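Local coordinates for pantothenate synthetase (Francisella tularensis subsp. tularensis, PDB 3N8H) that joins (R)-pantoate to beta-alanine at the expense of ATP, by way of a pantoyl-adenylate intermediate, to make pantothenate, at the interface of chains A and B. Residues are numbered along the deposited sequence; one frame, centred on the assembly and turned at random. Chains: chain A/B, Pantothenate synthetase.

Contact 1: the interface of chains A and B. Residues chain A 108-111, 136, 162-163, 166-167; chain B 106-109, 133, 136-137.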
ATOM      1  N   ARG A 108       2.378  -3.867  -4.582  1.00 31.67           N
ATOM      2  CA  ARG A 108       1.818  -4.800  -3.625  1.00 32.85           C
ATOM      3  C   ARG A 108       2.158  -4.376  -2.219  1.00 35.79           C
ATOM      4  O   ARG A 108       3.246  -3.858  -1.967  1.00 39.04           O
ATOM      5  CB  ARG A 108       2.396  -6.208  -3.850  1.00 32.63           C
ATOM      6  CG  ARG A 108       2.078  -6.794  -5.205  1.00 39.52           C
ATOM      7  CD  ARG A 108       3.145  -7.755  -5.600  1.00 47.51           C
ATOM      8  NE  ARG A 108       3.136  -8.005  -7.031  1.00 56.54           N
ATOM      9  CZ  ARG A 108       3.566  -9.133  -7.580  1.00 52.66           C
ATOM     10  NH1 ARG A 108       4.033 -10.105  -6.806  1.00 51.25           N
ATOM     11  NH2 ARG A 108       3.528  -9.289  -8.894  1.00 46.53           N
ATOM     12  N   ILE A 109       1.230  -4.623  -1.306  1.00 31.21           N
ATOM     13  CA  ILE A 109       1.505  -4.475   0.111  1.00 35.39           C
ATOM     14  C   ILE A 109       2.205  -5.739   0.580  1.00 41.26           C
ATOM     15  O   ILE A 109       1.687  -6.843   0.390  1.00 36.34           O
ATOM     16  CB  ILE A 109       0.213  -4.286   0.924  1.00 37.90           C
ATOM     17  CG1 ILE A 109      -0.412  -2.927   0.613  1.00 42.04           C
ATOM     18  CG2 ILE A 109       0.525  -4.365   2.398  1.00 35.28           C
ATOM     19  CD1 ILE A 109       0.398  -1.765   1.118  1.00 49.81           C
ATOM     20  N   GLU A 110       3.377  -5.568   1.181  1.00 35.28           N
ATOM     21  CA  GLU A 110       4.210  -6.683   1.628  1.00 37.08           C
ATOM     22  C   GLU A 110       4.294  -6.618   3.142  1.00 42.89           C
ATOM     23  O   GLU A 110       4.760  -5.619   3.688  1.00 38.62           O
ATOM     24  CB  GLU A 110       5.620  -6.503   1.061  1.00 45.27           C
ATOM     25  CG  GLU A 110       6.418  -7.761   0.875  1.00 67.37           C
ATOM     26  CD  GLU A 110       5.897  -8.623  -0.262  1.00 79.89           C
ATOM     27  OE1 GLU A 110       6.042  -8.230  -1.445  1.00 82.73           O
ATOM     28  OE2 GLU A 110       5.345  -9.703   0.038  1.00 77.51           O
ATOM     29  N   PRO A 111       3.846  -7.672   3.838  1.00 37.95           N
ATOM     30  CA  PRO A 111       3.903  -7.597   5.283  1.00 30.93           C
ATOM     31  C   PRO A 111       5.253  -8.110   5.814  1.00 41.26           C
ATOM     32  O   PRO A 111       5.663  -9.234   5.546  1.00 52.15           O
ATOM     33  CB  PRO A 111       2.775  -8.538   5.736  1.00 37.44           C
ATOM     34  CG  PRO A 111       2.400  -9.385   4.501  1.00 40.00           C
ATOM     35  CD  PRO A 111       3.305  -8.957   3.370  1.00 39.80           C
ATOM     36  N   LEU A 136      -6.750  -3.075   0.889  1.00 32.87           N
ATOM     37  CA  LEU A 136      -6.421  -1.653   0.760  1.00 34.54           C
ATOM     38  C   LEU A 136      -7.195  -1.006  -0.400  1.00 37.45           C
ATOM     39  O   LEU A 136      -7.759   0.070  -0.247  1.00 30.07           O
ATOM     40  CB  LEU A 136      -4.909  -1.448   0.568  1.00 33.95           C
ATOM     41  CG  LEU A 136      -4.474   0.027   0.543  1.00 37.50           C
ATOM     42  CD1 LEU A 136      -5.121   0.843   1.681  1.00 37.86           C
ATOM     43  CD2 LEU A 136      -2.946   0.169   0.590  1.00 28.80           C
ATOM     44  N   GLN A 162      -3.721  -3.552  11.292  1.00 34.92           N
ATOM     45  CA  GLN A 162      -2.426  -2.880  11.130  1.00 29.65           C
ATOM     46  C   GLN A 162      -2.439  -2.019   9.849  1.00 28.74           C
ATOM     47  O   GLN A 162      -1.974  -0.883   9.854  1.00 34.80           O
ATOM     48  CB  GLN A 162      -1.279  -3.888  11.093  1.00 34.99           C
ATOM     49  CG  GLN A 162       0.098  -3.240  11.038  1.00 36.37           C
ATOM     50  CD  GLN A 162       0.453  -2.533  12.331  1.00 42.07           C
ATOM     51  OE1 GLN A 162       0.282  -3.090  13.412  1.00 43.27           O
ATOM     52  NE2 GLN A 162       0.948  -1.303  12.226  1.00 37.27           N
ATOM     53  N   LEU A 163      -3.008  -2.568   8.781  1.00 37.53           N
ATOM     54  CA  LEU A 163      -3.203  -1.840   7.518  1.00 32.91           C
ATOM     55  C   LEU A 163      -3.976  -0.531   7.685  1.00 29.95           C
ATOM     56  O   LEU A 163      -3.623   0.494   7.110  1.00 32.11           O
ATOM     57  CB  LEU A 163      -3.964  -2.716   6.547  1.00 28.93           C
ATOM     58  CG  LEU A 163      -4.168  -2.131   5.157  1.00 38.98           C
ATOM     59  CD1 LEU A 163      -2.888  -2.271   4.316  1.00 34.13           C
ATOM     60  CD2 LEU A 163      -5.412  -2.752   4.452  1.00 25.83           C
ATOM     61  N   ASP A 166      -1.765   1.949   9.645  1.00 32.73           N
ATOM     62  CA  ASP A 166      -0.555   2.384   8.945  1.00 31.29           C
ATOM     63  C   ASP A 166      -0.861   3.304   7.789  1.00 32.29           C
ATOM     64  O   ASP A 166      -0.076   4.190   7.464  1.00 34.82           O
ATOM     65  CB  ASP A 166       0.207   1.169   8.421  1.00 38.82           C
ATOM     66  CG  ASP A 166       1.380   0.779   9.323  1.00 45.68           C
ATOM     67  OD1 ASP A 166       2.150   1.676   9.752  1.00 53.67           O
ATOM     68  OD2 ASP A 166       1.530  -0.430   9.591  1.00 38.87           O
ATOM     69  N   PHE A 167      -2.016   3.111   7.167  1.00 28.08           N
ATOM     70  CA  PHE A 167      -2.350   3.953   6.029  1.00 33.77           C
ATOM     71  C   PHE A 167      -3.519   4.864   6.306  1.00 36.14           C
ATOM     72  O   PHE A 167      -4.257   5.258   5.396  1.00 35.96           O
ATOM     73  CB  PHE A 167      -2.527   3.078   4.783  1.00 32.45           C
ATOM     74  CG  PHE A 167      -1.290   2.291   4.482  1.00 35.58           C
ATOM     75  CD1 PHE A 167      -0.128   2.955   4.087  1.00 32.44           C
ATOM     76  CD2 PHE A 167      -1.249   0.922   4.676  1.00 36.07           C
ATOM     77  CE1 PHE A 167       1.055   2.258   3.834  1.00 35.28           C
ATOM     78  CE2 PHE A 167      -0.072   0.204   4.431  1.00 40.04           C
ATOM     79  CZ  PHE A 167       1.084   0.869   4.016  1.00 33.62           C
TER
ATOM     80  N   LEU B 106       6.424  -2.116   8.976  1.00 36.23           N
ATOM     81  CA  LEU B 106       5.848  -3.466   8.976  1.00 35.17           C
ATOM     82  C   LEU B 106       5.138  -3.802   7.658  1.00 35.71           C
ATOM     83  O   LEU B 106       5.233  -4.935   7.163  1.00 39.88           O
ATOM     84  CB  LEU B 106       4.874  -3.620  10.154  1.00 30.83           C
ATOM     85  CG  LEU B 106       5.506  -3.443  11.539  1.00 34.36           C
ATOM     86  CD1 LEU B 106       4.513  -3.791  12.648  1.00 37.66           C
ATOM     87  CD2 LEU B 106       6.810  -4.260  11.679  1.00 32.63           C
ATOM     88  N   LEU B 107       4.410  -2.820   7.122  1.00 31.40           N
ATOM     89  CA  LEU B 107       3.671  -2.952   5.868  1.00 34.10           C
ATOM     90  C   LEU B 107       4.296  -2.042   4.821  1.00 32.52           C
ATOM     91  O   LEU B 107       4.282  -0.819   4.957  1.00 34.53           O
ATOM     92  CB  LEU B 107       2.196  -2.589   6.086  1.00 24.55           C
ATOM     93  CG  LEU B 107       1.518  -3.421   7.182  1.00 35.42           C
ATOM     94  CD1 LEU B 107       0.065  -3.010   7.381  1.00 39.87           C
ATOM     95  CD2 LEU B 107       1.625  -4.920   6.872  1.00 35.87           C
ATOM     96  N   ARG B 108       4.843  -2.633   3.771  1.00 34.97           N
ATOM     97  CA  ARG B 108       5.544  -1.853   2.759  1.00 36.26           C
ATOM     98  C   ARG B 108       4.911  -2.005   1.397  1.00 35.65           C
ATOM     99  O   ARG B 108       4.435  -3.082   1.050  1.00 37.59           O
ATOM    100  CB  ARG B 108       6.974  -2.357   2.688  1.00 37.89           C
ATOM    101  CG  ARG B 108       7.464  -2.742   4.054  1.00 42.12           C
ATOM    102  CD  ARG B 108       8.902  -3.141   4.017  1.00 51.63           C
ATOM    103  NE  ARG B 108       9.396  -3.430   5.356  1.00 43.94           N
ATOM    104  CZ  ARG B 108      10.650  -3.769   5.608  1.00 50.62           C
ATOM    105  NH1 ARG B 108      11.511  -3.870   4.601  1.00 48.25           N
ATOM    106  NH2 ARG B 108      11.036  -4.029   6.850  1.00 46.22           N
ATOM    107  N   ILE B 109       4.909  -0.928   0.615  1.00 34.99           N
ATOM    108  CA  ILE B 109       4.598  -1.061  -0.797  1.00 30.98           C
ATOM    109  C   ILE B 109       5.809  -1.631  -1.534  1.00 39.23           C
ATOM    110  O   ILE B 109       6.893  -1.040  -1.487  1.00 36.49           O
ATOM    111  CB  ILE B 109       4.208   0.280  -1.424  1.00 39.86           C
ATOM    112  CG1 ILE B 109       2.923   0.820  -0.778  1.00 44.75           C
ATOM    113  CG2 ILE B 109       4.025   0.105  -2.927  1.00 39.73           C
ATOM    114  CD1 ILE B 109       1.664   0.075  -1.243  1.00 36.28           C
ATOM    115  N   THR B 133       6.079   3.693   0.003  1.00 26.86           N
ATOM    116  CA  THR B 133       5.381   3.478   1.259  1.00 23.86           C
ATOM    117  C   THR B 133       5.148   4.834   1.976  1.00 36.88           C
ATOM    118  O   THR B 133       4.067   5.093   2.488  1.00 30.18           O
ATOM    119  CB  THR B 133       6.145   2.492   2.165  1.00 25.90           C
ATOM    120  OG1 THR B 133       6.233   1.216   1.492  1.00 33.76           O
ATOM    121  CG2 THR B 133       5.420   2.307   3.493  1.00 29.09           C
ATOM    122  N   LEU B 136       2.577   7.082  -0.070  1.00 26.97           N
ATOM    123  CA  LEU B 136       1.223   6.600   0.200  1.00 26.18           C
ATOM    124  C   LEU B 136       0.732   7.111   1.570  1.00 34.33           C
ATOM    125  O   LEU B 136      -0.376   7.591   1.689  1.00 25.77           O
ATOM    126  CB  LEU B 136       1.161   5.073   0.131  1.00 24.93           C
ATOM    127  CG  LEU B 136      -0.213   4.500   0.482  1.00 32.22           C
ATOM    128  CD1 LEU B 136      -1.309   5.123  -0.385  1.00 33.27           C
ATOM    129  CD2 LEU B 136      -0.211   2.963   0.359  1.00 28.58           C
ATOM    130  N   LYS B 137       1.572   7.038   2.597  1.00 24.89           N
ATOM    131  CA  LYS B 137       1.151   7.441   3.938  1.00 23.23           C
ATOM    132  C   LYS B 137       0.942   8.965   3.987  1.00 22.49           C
ATOM    133  O   LYS B 137       0.008   9.463   4.611  1.00 33.27           O
ATOM    134  CB  LYS B 137       2.229   7.035   4.984  1.00 33.69           C
ATOM    135  CG  LYS B 137       2.247   5.577   5.461  1.00 33.99           C
ATOM    136  CD  LYS B 137       3.555   5.312   6.271  1.00 28.93           C
ATOM    137  CE  LYS B 137       3.586   3.962   6.923  1.00 32.85           C
ATOM    138  NZ  LYS B 137       2.638   3.886   8.082  1.00 31.07           N
TER

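Contact 2: the interface of chains A and B. Residues chain A 162, 165-166, 168; chain B 99-100, 102-103, 106.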
ATOM      1  N   GLN A 162      -3.721  -3.552  11.292  1.00 34.92           N
ATOM      2  CA  GLN A 162      -2.426  -2.880  11.130  1.00 29.65           C
ATOM      3  C   GLN A 162      -2.439  -2.019   9.849  1.00 28.74           C
ATOM      4  O   GLN A 162      -1.974  -0.883   9.854  1.00 34.80           O
ATOM      5  CB  GLN A 162      -1.279  -3.888  11.093  1.00 34.99           C
ATOM      6  CG  GLN A 162       0.098  -3.240  11.038  1.00 36.37           C
ATOM      7  CD  GLN A 162       0.453  -2.533  12.331  1.00 42.07           C
ATOM      8  OE1 GLN A 162       0.282  -3.090  13.412  1.00 43.27           O
ATOM      9  NE2 GLN A 162       0.948  -1.303  12.226  1.00 37.27           N
ATOM     10  N   LYS A 165      -4.419   1.222  10.386  1.00 35.45           N
ATOM     11  CA  LYS A 165      -3.602   2.092  11.217  1.00 38.04           C
ATOM     12  C   LYS A 165      -2.469   2.759  10.423  1.00 39.48           C
ATOM     13  O   LYS A 165      -2.236   3.974  10.511  1.00 34.07           O
ATOM     14  CB  LYS A 165      -3.006   1.244  12.340  1.00 31.64           C
ATOM     15  CG  LYS A 165      -2.151   2.025  13.331  1.00 38.56           C
ATOM     16  CD  LYS A 165      -1.451   1.070  14.306  1.00 40.58           C
ATOM     17  CE  LYS A 165      -0.965   1.803  15.547  1.00 52.15           C
ATOM     18  NZ  LYS A 165      -0.584   0.842  16.617  1.00 58.23           N
ATOM     19  N   ASP A 166      -1.765   1.949   9.645  1.00 32.73           N
ATOM     20  CA  ASP A 166      -0.555   2.384   8.945  1.00 31.29           C
ATOM     21  C   ASP A 166      -0.861   3.304   7.789  1.00 32.29           C
ATOM     22  O   ASP A 166      -0.076   4.190   7.464  1.00 34.82           O
ATOM     23  CB  ASP A 166       0.207   1.169   8.421  1.00 38.82           C
ATOM     24  CG  ASP A 166       1.380   0.779   9.323  1.00 45.68           C
ATOM     25  OD1 ASP A 166       2.150   1.676   9.752  1.00 53.67           O
ATOM     26  OD2 ASP A 166       1.530  -0.430   9.591  1.00 38.87           O
ATOM     27  N   PHE A 168      -3.683   5.173   7.587  1.00 39.20           N
ATOM     28  CA  PHE A 168      -4.561   6.239   8.042  1.00 34.57           C
ATOM     29  C   PHE A 168      -5.940   6.200   7.432  1.00 40.42           C
ATOM     30  O   PHE A 168      -6.457   7.204   6.945  1.00 44.70           O
ATOM     31  CB  PHE A 168      -3.854   7.570   7.812  1.00 31.58           C
ATOM     32  CG  PHE A 168      -2.487   7.602   8.444  1.00 36.75           C
ATOM     33  CD1 PHE A 168      -2.338   7.935   9.783  1.00 40.86           C
ATOM     34  CD2 PHE A 168      -1.361   7.243   7.723  1.00 34.35           C
ATOM     35  CE1 PHE A 168      -1.087   7.936  10.389  1.00 47.19           C
ATOM     36  CE2 PHE A 168      -0.101   7.238   8.336  1.00 37.36           C
ATOM     37  CZ  PHE A 168       0.026   7.590   9.667  1.00 44.58           C
TER
ATOM     38  N   ASP B  99       5.780   9.232  14.261  1.00 36.37           N
ATOM     39  CA  ASP B  99       4.503   9.688  13.699  1.00 43.92           C
ATOM     40  C   ASP B  99       4.150   8.916  12.446  1.00 38.12           C
ATOM     41  O   ASP B  99       3.000   8.566  12.216  1.00 36.84           O
ATOM     42  CB  ASP B  99       4.563  11.156  13.295  1.00 36.90           C
ATOM     43  CG  ASP B  99       4.562  12.095  14.487  1.00 45.61           C
ATOM     44  OD1 ASP B  99       5.049  13.230  14.326  1.00 52.31           O
ATOM     45  OD2 ASP B  99       4.074  11.701  15.575  1.00 46.22           O
ATOM     46  N   ILE B 100       5.139   8.704  11.602  1.00 35.22           N
ATOM     47  CA  ILE B 100       4.869   8.126  10.299  1.00 33.08           C
ATOM     48  C   ILE B 100       4.904   6.598  10.377  1.00 32.15           C
ATOM     49  O   ILE B 100       4.126   5.919   9.715  1.00 34.43           O
ATOM     50  CB  ILE B 100       5.841   8.701   9.248  1.00 32.23           C
ATOM     51  CG1 ILE B 100       5.698  10.229   9.185  1.00 27.76           C
ATOM     52  CG2 ILE B 100       5.628   8.059   7.890  1.00 34.08           C
ATOM     53  CD1 ILE B 100       4.398  10.736   8.580  1.00 32.97           C
ATOM     54  N   PRO B 102       4.459   4.350  13.415  1.00 42.30           N
ATOM     55  CA  PRO B 102       4.123   4.072  14.827  1.00 44.18           C
ATOM     56  C   PRO B 102       4.665   2.723  15.306  1.00 42.96           C
ATOM     57  O   PRO B 102       5.098   2.607  16.447  1.00 38.99           O
ATOM     58  CB  PRO B 102       2.593   4.029  14.834  1.00 52.09           C
ATOM     59  CG  PRO B 102       2.162   4.685  13.586  1.00 52.52           C
ATOM     60  CD  PRO B 102       3.267   4.555  12.578  1.00 41.82           C
ATOM     61  N   ASP B 103       4.645   1.711  14.434  1.00 37.50           N
ATOM     62  CA  ASP B 103       5.084   0.355  14.794  1.00 37.10           C
ATOM     63  C   ASP B 103       6.248  -0.135  13.943  1.00 45.11           C
ATOM     64  O   ASP B 103       6.429  -1.338  13.763  1.00 39.86           O
ATOM     65  CB  ASP B 103       3.936  -0.629  14.590  1.00 44.54           C
ATOM     66  CG  ASP B 103       2.711  -0.250  15.379  1.00 55.06           C
ATOM     67  OD1 ASP B 103       2.823  -0.171  16.617  1.00 56.15           O
ATOM     68  OD2 ASP B 103       1.639  -0.033  14.771  1.00 58.18           O
ATOM     69  N   LEU B 106       6.424  -2.116   8.976  1.00 36.23           N
ATOM     70  CA  LEU B 106       5.848  -3.466   8.976  1.00 35.17           C
ATOM     71  C   LEU B 106       5.138  -3.802   7.658  1.00 35.71           C
ATOM     72  O   LEU B 106       5.233  -4.935   7.163  1.00 39.88           O
ATOM     73  CB  LEU B 106       4.874  -3.620  10.154  1.00 30.83           C
ATOM     74  CG  LEU B 106       5.506  -3.443  11.539  1.00 34.36           C
ATOM     75  CD1 LEU B 106       4.513  -3.791  12.648  1.00 37.66           C
ATOM     76  CD2 LEU B 106       6.810  -4.260  11.679  1.00 32.63           C
TER
HETATM   77  O   HOH W   1       4.146   1.552  11.645  1.00 40.20           O
HETATM   78  O   HOH W   2      -0.561  -1.922  15.947  1.00 55.69           O

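Contact 3: the interface of chains A and B. Residues chain A 10, 99-100, 133, 136-137, 140-141; chain B 167-168.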
ATOM      1  N   ILE A  10     -16.129   0.211 -11.279  1.00 50.35           N
ATOM      2  CA  ILE A  10     -15.742   1.373 -10.483  1.00 52.85           C
ATOM      3  C   ILE A  10     -16.598   2.613 -10.754  1.00 54.16           C
ATOM      4  O   ILE A  10     -17.158   3.212  -9.823  1.00 44.16           O
ATOM      5  CB  ILE A  10     -14.248   1.736 -10.707  1.00 68.51           C
ATOM      6  CG1 ILE A  10     -13.361   0.515 -10.474  1.00 68.78           C
ATOM      7  CG2 ILE A  10     -13.818   2.863  -9.780  1.00 61.87           C
ATOM      8  CD1 ILE A  10     -13.403   0.014  -9.059  1.00 57.66           C
ATOM      9  N   ASP A  99     -11.051  -4.149 -13.347  1.00 40.25           N
ATOM     10  CA  ASP A  99     -11.453  -3.004 -12.520  1.00 37.88           C
ATOM     11  C   ASP A  99     -10.436  -2.806 -11.379  1.00 39.11           C
ATOM     12  O   ASP A  99      -9.995  -1.690 -11.094  1.00 40.47           O
ATOM     13  CB  ASP A  99     -12.834  -3.239 -11.914  1.00 33.72           C
ATOM     14  CG  ASP A  99     -13.950  -3.213 -12.956  1.00 39.80           C
ATOM     15  OD1 ASP A  99     -14.981  -3.897 -12.746  1.00 42.32           O
ATOM     16  OD2 ASP A  99     -13.784  -2.525 -13.983  1.00 41.02           O
ATOM     17  N   ILE A 100     -10.070  -3.900 -10.726  1.00 37.18           N
ATOM     18  CA  ILE A 100      -9.282  -3.814  -9.500  1.00 43.47           C
ATOM     19  C   ILE A 100      -7.786  -3.684  -9.764  1.00 36.73           C
ATOM     20  O   ILE A 100      -7.065  -2.964  -9.044  1.00 34.59           O
ATOM     21  CB  ILE A 100      -9.575  -5.007  -8.543  1.00 33.29           C
ATOM     22  CG1 ILE A 100     -11.048  -5.000  -8.137  1.00 35.85           C
ATOM     23  CG2 ILE A 100      -8.701  -4.924  -7.291  1.00 36.98           C
ATOM     24  CD1 ILE A 100     -11.505  -3.694  -7.476  1.00 42.60           C
ATOM     25  N   THR A 133      -3.280  -6.155  -0.237  1.00 35.36           N
ATOM     26  CA  THR A 133      -3.317  -5.265  -1.395  1.00 38.40           C
ATOM     27  C   THR A 133      -4.771  -5.038  -1.873  1.00 31.25           C
ATOM     28  O   THR A 133      -5.212  -3.899  -2.068  1.00 32.71           O
ATOM     29  CB  THR A 133      -2.457  -5.828  -2.561  1.00 32.88           C
ATOM     30  OG1 THR A 133      -1.098  -6.014  -2.112  1.00 32.94           O
ATOM     31  CG2 THR A 133      -2.466  -4.869  -3.741  1.00 37.38           C
ATOM     32  N   LEU A 136      -6.750  -3.075   0.889  1.00 32.87           N
ATOM     33  CA  LEU A 136      -6.421  -1.653   0.760  1.00 34.54           C
ATOM     34  C   LEU A 136      -7.195  -1.006  -0.400  1.00 37.45           C
ATOM     35  O   LEU A 136      -7.759   0.070  -0.247  1.00 30.07           O
ATOM     36  CB  LEU A 136      -4.909  -1.448   0.568  1.00 33.95           C
ATOM     37  CG  LEU A 136      -4.474   0.027   0.543  1.00 37.50           C
ATOM     38  CD1 LEU A 136      -5.121   0.843   1.681  1.00 37.86           C
ATOM     39  CD2 LEU A 136      -2.946   0.169   0.590  1.00 28.80           C
ATOM     40  N   LYS A 137      -7.202  -1.654  -1.559  1.00 30.22           N
ATOM     41  CA  LYS A 137      -7.941  -1.130  -2.716  1.00 35.36           C
ATOM     42  C   LYS A 137      -9.450  -0.985  -2.444  1.00 34.19           C
ATOM     43  O   LYS A 137     -10.064   0.047  -2.741  1.00 31.50           O
ATOM     44  CB  LYS A 137      -7.705  -2.051  -3.924  1.00 28.30           C
ATOM     45  CG  LYS A 137      -6.319  -1.887  -4.565  1.00 31.38           C
ATOM     46  CD  LYS A 137      -6.040  -3.064  -5.535  1.00 29.67           C
ATOM     47  CE  LYS A 137      -4.743  -2.819  -6.338  1.00 26.20           C
ATOM     48  NZ  LYS A 137      -4.961  -1.896  -7.495  1.00 36.17           N
ATOM     49  N   GLN A 140     -10.254   1.814  -0.198  1.00 29.94           N
ATOM     50  CA  GLN A 140      -9.996   3.102  -0.840  1.00 31.71           C
ATOM     51  C   GLN A 140     -11.168   3.412  -1.761  1.00 36.90           C
ATOM     52  O   GLN A 140     -11.556   4.557  -1.948  1.00 35.68           O
ATOM     53  CB  GLN A 140      -8.692   3.048  -1.623  1.00 28.37           C
ATOM     54  CG  GLN A 140      -7.402   3.045  -0.754  1.00 35.20           C
ATOM     55  CD  GLN A 140      -7.184   4.391  -0.049  1.00 42.22           C
ATOM     56  OE1 GLN A 140      -7.625   4.592   1.090  1.00 37.66           O
ATOM     57  NE2 GLN A 140      -6.525   5.322  -0.737  1.00 38.24           N
ATOM     58  N   ILE A 141     -11.757   2.359  -2.302  1.00 36.84           N
ATOM     59  CA  ILE A 141     -12.911   2.492  -3.173  1.00 40.26           C
ATOM     60  C   ILE A 141     -14.162   2.764  -2.336  1.00 38.55           C
ATOM     61  O   ILE A 141     -14.900   3.687  -2.624  1.00 38.96           O
ATOM     62  CB  ILE A 141     -13.112   1.212  -4.046  1.00 36.20           C
ATOM     63  CG1 ILE A 141     -11.928   1.039  -5.010  1.00 30.98           C
ATOM     64  CG2 ILE A 141     -14.427   1.297  -4.823  1.00 36.56           C
ATOM     65  CD1 ILE A 141     -11.810  -0.403  -5.592  1.00 36.16           C
TER
ATOM     66  N   PHE B 167      -4.225   2.733  -5.992  1.00 29.28           N
ATOM     67  CA  PHE B 167      -4.915   2.823  -4.703  1.00 32.41           C
ATOM     68  C   PHE B 167      -6.004   3.864  -4.660  1.00 35.50           C
ATOM     69  O   PHE B 167      -6.413   4.308  -3.586  1.00 36.60           O
ATOM     70  CB  PHE B 167      -3.914   2.874  -3.531  1.00 30.52           C
ATOM     71  CG  PHE B 167      -3.061   1.635  -3.477  1.00 37.00           C
ATOM     72  CD1 PHE B 167      -3.640   0.413  -3.137  1.00 35.88           C
ATOM     73  CD2 PHE B 167      -1.721   1.659  -3.871  1.00 38.95           C
ATOM     74  CE1 PHE B 167      -2.895  -0.762  -3.149  1.00 35.34           C
ATOM     75  CE2 PHE B 167      -0.957   0.486  -3.871  1.00 35.90           C
ATOM     76  CZ  PHE B 167      -1.548  -0.723  -3.500  1.00 37.82           C
ATOM     77  N   PHE B 168      -6.481   4.219  -5.851  1.00 34.46           N
ATOM     78  CA  PHE B 168      -7.672   5.037  -6.018  1.00 36.92           C
ATOM     79  C   PHE B 168      -7.600   6.311  -5.179  1.00 36.94           C
ATOM     80  O   PHE B 168      -8.518   6.647  -4.431  1.00 39.05           O
ATOM     81  CB  PHE B 168      -8.928   4.187  -5.751  1.00 33.48           C
ATOM     82  CG  PHE B 168      -8.941   2.907  -6.557  1.00 40.64           C
ATOM     83  CD1 PHE B 168      -9.447   2.888  -7.854  1.00 38.41           C
ATOM     84  CD2 PHE B 168      -8.387   1.736  -6.042  1.00 38.28           C
ATOM     85  CE1 PHE B 168      -9.412   1.716  -8.614  1.00 43.53           C
ATOM     86  CE2 PHE B 168      -8.335   0.560  -6.810  1.00 32.05           C
ATOM     87  CZ  PHE B 168      -8.856   0.554  -8.090  1.00 40.44           C
TER

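Contact 1: the interface of chains A and B
Strand 107-111 of each subunit pairs antiparallel with its twin across the two-fold axis of the homodimer, A:Ile109 lying opposite B:Ile109. The backbone bonds beside the axis are nearly straight: A:Glu110 N gives to B:Arg108 O at 2.7 Å, and B:Arg108 N returns a bond to A:Glu110 O with 173° at the hydrogen. The two isoleucines cross obliquely and bring their CD1 methyls together. B:Lys137 leaves helix 127-142 with CG anti to its carbonyl carbon. Its CG packs 3.8 Å from A:Phe167 CD1, the ring atom that B:Leu136 CD2 touches from the other side of the ring. CG and CE both pass near A:Asp166 O, CE also nearing A:Asp166 OD1, and a bend at chi4 (-72°) turns the ammonium into a double grip. NZ meets A:Asp166 O at 2.8 Å, on a lone pair, and forms a salt bridge with A:Asp166 OD1 at 2.8 Å, from above the carboxylate plane. A:Gln162 NE2 holds A:Asp166 OD2 at 2.8 Å and so helps fix its rotation. B:Leu107 sends CD1 tightly against A:Leu163 CA (3.5 Å), while CD2 faces A:Pro111. The patch thus joins strand 107-111 of the two subunits into an antiparallel pair and clamps the end of helix 154-166 to the partner.

Contact 2: the interface of chains A and B
In this pantothenate synthetase family homodimer, the last turns of helix 154-166 in chain A meet the loop of chain B that follows helix 97-100. Charge pairing centres on B:Asp103, whose CG stands anti to its carbonyl carbon (chi1 -57°). A:Lys165, with CG anti to the backbone N and the chain extended beyond it, crosses this side chain at about a right angle. Its ammonium NZ forms a salt bridge with B:Asp103 OD2 at 3.0 Å, on the syn lone pair of that oxygen. The anti lone pair takes a hydrogen bond from A:Gln162 NE2, 2.9 Å from B:Asp103 OD2 and almost straight (172° at the hydrogen). B:Asp103 OD2 lies in the amide plane, yet amide and carboxylate planes stand 82° apart. The amide and the ammonium thus both grip this oxygen, and would be expected to favour its charged form despite A:Asp166 OD2 lying 5.2 Å from B:Asp103 OD2. Waters extend the polar network. A:Gln162 OE1 lies 2.9 Å from water 2, which also meets A:Lys165 NZ and B:Asp103 OD2. Water 1 joins A:Asp166 OD1 to the backbone B:Asp103 N, each at 2.8 Å. Looser carbon-to-oxygen contacts flank the network: B:Pro102 CD lies 4.2 Å from A:Asp166 OD1, and A:Phe168 CZ 4.0 Å from B:Asp99 O.

Contact 3: the interface of chains A and B
Helix 127-142 of chain A receives two consecutive phenylalanines, B:Phe167 and B:Phe168, from the loop after helix 154-166 of the other subunit. The rings are set apart by a backbone turn in which B:Phe168 has positive phi (51°). B:Phe167 turns a face at CD1 toward A:Leu136, its CD1 lying 3.8 Å from A:Leu136 CG, and the two side chains cross at about a right angle. A:Lys137 CG meets the same ring from the other side, at CD1 and CE1, and also lies in plane at the edge of the B:Phe168 ring, so that its aliphatic stem touches both phenyl groups. The lysine bends at chi4 (-80°) and delivers NZ to A:Ile100 O at 2.8 Å, tying helix 127-142 to the end of helix 97-100. A:Ile141 runs alongside B:Phe168, pointing the same way. Its CG1 sits over one ring face, offset toward the rim and 3.9 Å from the centroid of B:Phe168, in a CH-pi contact; its CD1 follows the ring to CE2. B:Phe168 CZ points to A:Asp99 O, 3.9 Å away. A:Gln140, bent at chi2, gives NE2 to the backbone B:Phe167 O at 3.0 Å, nearly along the C=O axis. Two aromatic side chains and a polar tie thereby fasten the partner's loop to the helix, reinforcing the dimer.

Contacts 1 and 2 adjoin, their C-alpha centres about 9 Å apart, and share A:Gln162, A:Asp166 and B:Leu106; the end of helix 154-166 therefore serves both at once. Contact 3 lies about 14 Å from contact 1, with A:Leu136 in common, and about 20 Å from contact 2. Because the interface is two-fold symmetric, helix 127-142 and the loop after helix 154-166 recur with the chains exchanged. The centres of contacts 1 and 3 stand about 24 and 19 Å from A:His39, and that of contact 2 about 25 Å from B:His39, the predicted proton donor, which suggests a role in assembly rather than direct catalysis.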